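PDB 5NM7: peptidoglycan-binding domain 1, which is a modular phage endolysin that probably binds bacterial peptidoglycan and cleaves its glycan strands with a large lysozyme-like catalytic domain. Local coordinates for residues I115-H120 with Y158-S163. Residues are numbered along the deposited sequence; the frame is centred on the assembly and turned at random.
Sequences ILYERH and YARLAS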
ATOM      1  N   ILE A 115       5.768   4.285  -8.087  1.00 16.05           N
ATOM      2  CA  ILE A 115       6.956   5.001  -7.597  1.00 16.73           C
ATOM      3  C   ILE A 115       6.691   6.457  -7.432  1.00 16.80           C
ATOM      4  O   ILE A 115       5.768   7.022  -8.024  1.00 16.89           O
ATOM      5  CB  ILE A 115       8.195   4.823  -8.523  1.00 17.70           C
ATOM      6  CG1 ILE A 115       7.875   5.251  -9.951  1.00 17.56           C
ATOM      7  CG2 ILE A 115       8.693   3.409  -8.486  1.00 18.09           C
ATOM      8  CD1 ILE A 115       9.094   5.546 -10.759  1.00 17.63           C
ATOM      9  N   LEU A 116       7.537   7.099  -6.621  1.00 16.10           N
ATOM     10  CA  LEU A 116       7.627   8.541  -6.580  1.00 17.46           C
ATOM     11  C   LEU A 116       9.077   8.901  -6.407  1.00 18.06           C
ATOM     12  O   LEU A 116       9.734   8.468  -5.448  1.00 18.36           O
ATOM     13  CB  LEU A 116       6.792   9.157  -5.449  1.00 18.11           C
ATOM     14  CG  LEU A 116       6.542  10.663  -5.557  1.00 18.58           C
ATOM     15  CD1 LEU A 116       5.585  10.955  -6.712  1.00 20.29           C
ATOM     16  CD2 LEU A 116       5.943  11.199  -4.262  1.00 19.03           C
ATOM     17  N   TYR A 117       9.602   9.643  -7.374  1.00 18.22           N
ATOM     18  CA  TYR A 117      10.989  10.053  -7.352  1.00 18.25           C
ATOM     19  C   TYR A 117      11.143  11.378  -6.583  1.00 18.13           C
ATOM     20  O   TYR A 117      10.320  12.277  -6.749  1.00 18.45           O
ATOM     21  CB  TYR A 117      11.484  10.166  -8.798  1.00 17.75           C
ATOM     22  CG  TYR A 117      12.841  10.820  -8.894  1.00 19.26           C
ATOM     23  CD1 TYR A 117      12.944  12.155  -9.194  1.00 18.92           C
ATOM     24  CD2 TYR A 117      14.002  10.100  -8.625  1.00 18.06           C
ATOM     25  CE1 TYR A 117      14.164  12.787  -9.247  1.00 19.68           C
ATOM     26  CE2 TYR A 117      15.230  10.721  -8.675  1.00 20.92           C
ATOM     27  CZ  TYR A 117      15.298  12.061  -9.001  1.00 19.19           C
ATOM     28  OH  TYR A 117      16.513  12.721  -9.050  1.00 21.70           O
ATOM     29  N   GLU A 118      12.150  11.442  -5.704  1.00 17.48           N
ATOM     30  CA  GLU A 118      12.337  12.532  -4.748  1.00 19.04           C
ATOM     31  C   GLU A 118      13.663  13.240  -5.032  1.00 20.18           C
ATOM     32  O   GLU A 118      14.742  12.774  -4.623  1.00 20.00           O
ATOM     33  CB  GLU A 118      12.352  11.995  -3.316  1.00 19.67           C
ATOM     34  CG  GLU A 118      11.073  11.273  -2.880  1.00 20.98           C
ATOM     35  CD  GLU A 118       9.923  12.210  -2.578  1.00 21.15           C
ATOM     36  OE1 GLU A 118      10.079  13.421  -2.744  1.00 23.27           O
ATOM     37  OE2 GLU A 118       8.852  11.711  -2.165  1.00 23.07           O
ATOM     38  N   ARG A 119      13.568  14.350  -5.756  1.00 20.48           N
ATOM     39  CA  ARG A 119      14.735  15.090  -6.220  1.00 21.59           C
ATOM     40  C   ARG A 119      15.602  15.628  -5.098  1.00 22.10           C
ATOM     41  O   ARG A 119      16.818  15.770  -5.270  1.00 22.51           O
ATOM     42  CB  ARG A 119      14.320  16.234  -7.128  1.00 22.25           C
ATOM     43  CG  ARG A 119      13.493  17.302  -6.461  1.00 23.67           C
ATOM     44  CD  ARG A 119      13.128  18.360  -7.455  1.00 25.92           C
ATOM     45  NE  ARG A 119      12.399  19.439  -6.830  1.00 25.48           N
ATOM     46  CZ  ARG A 119      11.702  20.366  -7.480  1.00 27.72           C
ATOM     47  NH1 ARG A 119      11.666  20.390  -8.820  1.00 28.23           N
ATOM     48  NH2 ARG A 119      11.026  21.266  -6.781  1.00 29.59           N
ATOM     49  N   HIS A 120      14.966  15.940  -3.965  1.00 23.09           N
ATOM     50  CA  HIS A 120      15.734  16.383  -2.776  1.00 24.93           C
ATOM     51  C   HIS A 120      16.511  15.257  -2.108  1.00 24.35           C
ATOM     52  O   HIS A 120      17.586  15.498  -1.550  1.00 26.58           O
ATOM     53  CB  HIS A 120      14.838  17.166  -1.816  1.00 25.04           C
ATOM     54  CG  HIS A 120      13.902  16.326  -1.032  1.00 24.93           C
ATOM     55  ND1 HIS A 120      12.803  15.707  -1.592  1.00 25.00           N
ATOM     56  CD2 HIS A 120      13.892  15.995   0.282  1.00 25.82           C
ATOM     57  CE1 HIS A 120      12.173  15.012  -0.657  1.00 27.19           C
ATOM     58  NE2 HIS A 120      12.796  15.203   0.494  1.00 25.55           N
ATOM     59  N   TYR A 158       8.365   7.334 -14.109  1.00 16.67           N
ATOM     60  CA  TYR A 158       9.448   6.529 -14.683  1.00 17.60           C
ATOM     61  C   TYR A 158      10.318   7.324 -15.639  1.00 18.17           C
ATOM     62  O   TYR A 158      11.504   7.020 -15.764  1.00 18.39           O
ATOM     63  CB  TYR A 158       8.942   5.269 -15.334  1.00 19.01           C
ATOM     64  CG  TYR A 158       8.758   4.192 -14.307  1.00 17.14           C
ATOM     65  CD1 TYR A 158       9.829   3.435 -13.886  1.00 17.50           C
ATOM     66  CD2 TYR A 158       7.532   4.004 -13.690  1.00 17.77           C
ATOM     67  CE1 TYR A 158       9.681   2.468 -12.903  1.00 17.69           C
ATOM     68  CE2 TYR A 158       7.345   3.012 -12.729  1.00 16.91           C
ATOM     69  CZ  TYR A 158       8.423   2.276 -12.301  1.00 17.77           C
ATOM     70  OH  TYR A 158       8.290   1.280 -11.352  1.00 18.82           O
ATOM     71  N   ALA A 159       9.751   8.311 -16.299  1.00 19.50           N
ATOM     72  CA  ALA A 159      10.549   9.234 -17.140  1.00 20.58           C
ATOM     73  C   ALA A 159      11.527  10.029 -16.276  1.00 20.72           C
ATOM     74  O   ALA A 159      12.707  10.170 -16.622  1.00 21.76           O
ATOM     75  CB  ALA A 159       9.653  10.155 -17.965  1.00 22.64           C
ATOM     76  N   ARG A 160      11.045  10.541 -15.139  1.00 20.46           N
ATOM     77  CA  ARG A 160      11.908  11.249 -14.206  1.00 20.38           C
ATOM     78  C   ARG A 160      13.003  10.311 -13.653  1.00 19.96           C
ATOM     79  O   ARG A 160      14.183  10.696 -13.579  1.00 21.96           O
ATOM     80  CB  ARG A 160      11.086  11.831 -13.064  1.00 21.33           C
ATOM     81  CG  ARG A 160      10.109  12.908 -13.503  1.00 21.78           C
ATOM     82  CD  ARG A 160       9.340  13.452 -12.303  1.00 22.06           C
ATOM     83  NE  ARG A 160      10.206  14.307 -11.541  1.00 22.79           N
ATOM     84  CZ  ARG A 160      10.279  14.403 -10.234  1.00 28.89           C
ATOM     85  NH1 ARG A 160       9.556  13.584  -9.399  1.00 27.64           N
ATOM     86  NH2 ARG A 160      11.137  15.321  -9.764  1.00 28.11           N
ATOM     87  N   LEU A 161      12.605   9.112 -13.237  1.00 18.23           N
ATOM     88  CA  LEU A 161      13.545   8.116 -12.719  1.00 18.06           C
ATOM     89  C   LEU A 161      14.624   7.775 -13.795  1.00 20.09           C
ATOM     90  O   LEU A 161      15.821   7.775 -13.501  1.00 19.20           O
ATOM     91  CB  LEU A 161      12.847   6.845 -12.292  1.00 19.45           C
ATOM     92  CG  LEU A 161      13.738   5.717 -11.767  1.00 18.32           C
ATOM     93  CD1 LEU A 161      14.582   6.175 -10.606  1.00 20.63           C
ATOM     94  CD2 LEU A 161      12.923   4.493 -11.393  1.00 19.65           C
ATOM     95  N   ALA A 162      14.170   7.555 -15.033  1.00 20.49           N
ATOM     96  CA  ALA A 162      15.042   7.188 -16.147  1.00 22.37           C
ATOM     97  C   ALA A 162      16.101   8.281 -16.349  1.00 22.32           C
ATOM     98  O   ALA A 162      17.271   7.957 -16.601  1.00 22.34           O
ATOM     99  CB  ALA A 162      14.240   6.947 -17.413  1.00 23.95           C
ATOM    100  N   SER A 163      15.685   9.546 -16.269  1.00 21.74           N
ATOM    101  CA  SER A 163      16.600  10.697 -16.401  1.00 23.22           C
ATOM    102  C   SER A 163      17.558  10.782 -15.235  1.00 24.87           C
ATOM    103  O   SER A 163      18.773  10.898 -15.413  1.00 23.30           O
ATOM    104  CB  SER A 163      15.857  11.998 -16.580  1.00 25.83           C
ATOM    105  OG  SER A 163      14.925  11.919 -17.626  1.00 28.51           O
TER
HETATM  106  O   HOH W   1      11.008  14.917  -7.034  1.00 20.89           O
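Ile115 and Tyr117, on the edge strand 115-117, pack against Tyr158, Arg160 and Leu161 of helix 156-167, a strand-on-helix contact that is apolar at one end and polar at the other. At the apolar end, Ile115 makes a CH-pi contact: CD1 sits over the middle of the Tyr158 ring, 3.5 Å from its centroid and 5° off the normal. Ile115 CG1 follows, 3.6 Å from Tyr158 CE2. Ile115 CD1 also meets Leu161 CD2 at 4.0 Å. Strand 115-117 is an outermost strand of the small antiparallel sheet in the lysozyme-like N-acetylmuramidase domain, paired with strand 176-178, whose Thr176 touches Ile115, Tyr117 and Leu161. Further along, the Arg160 chain is bent at chi3 (75°), and its guanidinium lies at the edge of the Tyr117 ring. Tyr117 CD1 lies 3.6 Å from Arg160 CZ, over one face of the guanidinium and toward its rim, with the two planes 78° apart. Arg160 NH1 gives a weak hydrogen bond to Tyr117 O (3.1 Å) and a salt bridge to Glu157, while NH2 bonds Ala142 O. A water reinforces the joint: it donates to Tyr117 O and accepts from Arg160 NH2 (2.8 Å) and from Arg119 N, at the start of helix 119-128.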